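Local coordinates for protein catechol 2,3-dioxygenase (Pseudomonas sp. KL28, PDB 3HQ0) that probably cleaves the aromatic ring of catechol next to its hydroxyls, using ferrous iron and dioxygen to give 2-hydroxy-6-oxohexa-2,4-dienoate, at residues V14-L19 with S262-E267. Sequence-based numbering, arbitrary orientation.
Sequences VRVLNL and SGNRFE. With FE (Fe (III) ion), chain E.
Ser262 meets the end of strand 9-16 with its hydroxyl. The backbone N of Leu17 donates a hydrogen bond to Ser262 OG at 2.8 Å; the bond is bent, with an N-H...O angle of 133°. OG also sits 3.2 Å from Val16 CB. It lies beside its own backbone N (chi1 -62°), and this turns it toward the Val16-Leu17 peptide. The buried side is at Asn264, Val14 and Val16. Val14 CG1 lies over the face of the Asn264 amide, 3.2 Å from Asn264 CG. The backbone O of Arg15 is not over that face; it comes in level with the amide, 3.6 Å from Asn264 CG.

The contact joins the two halves of an extradiol dioxygenase, and each half belongs to the vicinal oxygen chelate (glyoxalase-like) superfamily. The 14-19 segment belongs to the N-terminal half. The 262-267 segment leads into strand 265-270 of the C-terminal half. Further along this strand, away from the contact, Glu267 OE1 binds the iron at 2.2 Å, and His154 and His216 are the other protein ligands.

Leu17 CD2 reaches over Ser262 and presses on its CB at 3.3 Å, a tight carbon pair. Leu17 is nevertheless exposed at the rim. The loose, solvent side is here and at Asn18. Asn18 is the N-cap of helix 19-29, and its OD1 is hydrogen-bonded to Glu21 N.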
loop_
_atom_site.group_PDB
_atom_site.type_symbol
_atom_site.label_atom_id
_atom_site.label_comp_id
_atom_site.label_asym_id
_atom_site.label_seq_id
_atom_site.Cartn_x
_atom_site.Cartn_y
_atom_site.Cartn_z
ATOM N N VAL A 14 -27.877 8.782 14.274
ATOM C CA VAL A 14 -27.946 7.462 14.861
ATOM C C VAL A 14 -28.196 7.554 16.356
ATOM O O VAL A 14 -27.790 8.515 16.999
ATOM C CB VAL A 14 -26.621 6.706 14.597
ATOM C CG1 VAL A 14 -26.619 5.367 15.310
ATOM C CG2 VAL A 14 -26.433 6.522 13.087
ATOM N N ARG A 15 -28.863 6.540 16.889
ATOM C CA ARG A 15 -29.193 6.471 18.308
ATOM C C ARG A 15 -28.182 5.637 19.076
ATOM O O ARG A 15 -27.891 4.504 18.696
ATOM C CB ARG A 15 -30.566 5.832 18.509
ATOM C CG ARG A 15 -31.716 6.510 17.798
ATOM C CD ARG A 15 -33.027 5.935 18.298
ATOM N NE ARG A 15 -33.215 4.544 17.897
ATOM C CZ ARG A 15 -33.623 4.170 16.691
ATOM N NH1 ARG A 15 -33.885 5.087 15.774
ATOM N NH2 ARG A 15 -33.773 2.885 16.403
ATOM N N VAL A 16 -27.668 6.193 20.169
ATOM C CA VAL A 16 -26.711 5.483 21.012
ATOM C C VAL A 16 -27.286 5.329 22.427
ATOM O O VAL A 16 -27.869 6.265 22.965
ATOM C CB VAL A 16 -25.374 6.239 21.066
ATOM C CG1 VAL A 16 -24.704 6.168 19.710
ATOM C CG2 VAL A 16 -25.610 7.688 21.448
ATOM N N LEU A 17 -27.128 4.145 23.017
ATOM C CA LEU A 17 -27.649 3.865 24.358
ATOM C C LEU A 17 -27.042 4.713 25.463
ATOM O O LEU A 17 -27.689 4.961 26.482
ATOM C CB LEU A 17 -27.460 2.389 24.716
ATOM C CG LEU A 17 -28.338 1.359 24.002
ATOM C CD1 LEU A 17 -29.795 1.765 24.136
ATOM C CD2 LEU A 17 -27.956 1.268 22.543
ATOM N N ASN A 18 -25.799 5.142 25.270
ATOM C CA ASN A 18 -25.113 5.971 26.252
ATOM C C ASN A 18 -24.392 7.091 25.523
ATOM O O ASN A 18 -23.370 6.871 24.877
ATOM C CB ASN A 18 -24.117 5.134 27.056
ATOM C CG ASN A 18 -23.337 5.962 28.052
ATOM O OD1 ASN A 18 -22.459 6.734 27.680
ATOM N ND2 ASN A 18 -23.667 5.815 29.327
ATOM N N LEU A 19 -24.933 8.298 25.632
ATOM C CA LEU A 19 -24.369 9.456 24.957
ATOM C C LEU A 19 -22.896 9.698 25.251
ATOM O O LEU A 19 -22.146 10.095 24.363
ATOM C CB LEU A 19 -25.170 10.715 25.309
ATOM C CG LEU A 19 -24.747 12.024 24.629
ATOM C CD1 LEU A 19 -24.920 11.894 23.122
ATOM C CD2 LEU A 19 -25.579 13.179 25.157
ATOM N N SER A 262 -22.990 0.989 21.344
ATOM C CA SER A 262 -24.442 0.846 21.453
ATOM C C SER A 262 -24.939 -0.263 20.538
ATOM O O SER A 262 -26.108 -0.665 20.599
ATOM C CB SER A 262 -25.138 2.154 21.075
ATOM O OG SER A 262 -24.773 3.212 21.944
ATOM N N GLY A 263 -24.054 -0.755 19.679
ATOM C CA GLY A 263 -24.445 -1.810 18.768
ATOM C C GLY A 263 -24.801 -1.326 17.374
ATOM O O GLY A 263 -25.470 -2.034 16.625
ATOM N N ASN A 264 -24.386 -0.113 17.029
ATOM C CA ASN A 264 -24.646 0.408 15.695
ATOM C C ASN A 264 -23.467 -0.057 14.840
ATOM O O ASN A 264 -22.321 0.232 15.162
ATOM C CB ASN A 264 -24.687 1.938 15.703
ATOM C CG ASN A 264 -25.874 2.488 16.468
ATOM O OD1 ASN A 264 -25.719 3.317 17.367
ATOM N ND2 ASN A 264 -27.065 2.041 16.104
ATOM N N ARG A 265 -23.745 -0.791 13.770
ATOM C CA ARG A 265 -22.671 -1.265 12.902
ATOM C C ARG A 265 -22.250 -0.168 11.920
ATOM O O ARG A 265 -23.087 0.525 11.344
ATOM C CB ARG A 265 -23.112 -2.501 12.114
ATOM C CG ARG A 265 -22.039 -3.023 11.174
ATOM C CD ARG A 265 -22.569 -4.007 10.143
ATOM N NE ARG A 265 -22.870 -5.336 10.674
ATOM C CZ ARG A 265 -24.097 -5.825 10.840
ATOM N NH1 ARG A 265 -25.158 -5.093 10.525
ATOM N NH2 ARG A 265 -24.266 -7.060 11.300
ATOM N N PHE A 266 -20.947 0.007 11.754
ATOM C CA PHE A 266 -20.442 0.989 10.811
ATOM C C PHE A 266 -19.391 0.291 9.959
ATOM O O PHE A 266 -18.924 -0.792 10.315
ATOM C CB PHE A 266 -19.829 2.184 11.548
ATOM C CG PHE A 266 -18.641 1.826 12.393
ATOM C CD1 PHE A 266 -17.349 1.985 11.906
ATOM C CD2 PHE A 266 -18.816 1.322 13.678
ATOM C CE1 PHE A 266 -16.242 1.646 12.696
ATOM C CE2 PHE A 266 -17.724 0.984 14.467
ATOM C CZ PHE A 266 -16.436 1.147 13.976
ATOM N N GLU A 267 -19.036 0.896 8.831
ATOM C CA GLU A 267 -18.029 0.311 7.946
ATOM C C GLU A 267 -16.907 1.294 7.637
ATOM O O GLU A 267 -17.147 2.489 7.488
ATOM C CB GLU A 267 -18.665 -0.139 6.623
ATOM C CG GLU A 267 -17.656 -0.351 5.481
ATOM C CD GLU A 267 -18.318 -0.716 4.160
ATOM O OE1 GLU A 267 -19.313 -0.073 3.799
ATOM O OE2 GLU A 267 -17.838 -1.637 3.476
HETATM FE FE FE E . -21.231 -0.396 2.787
#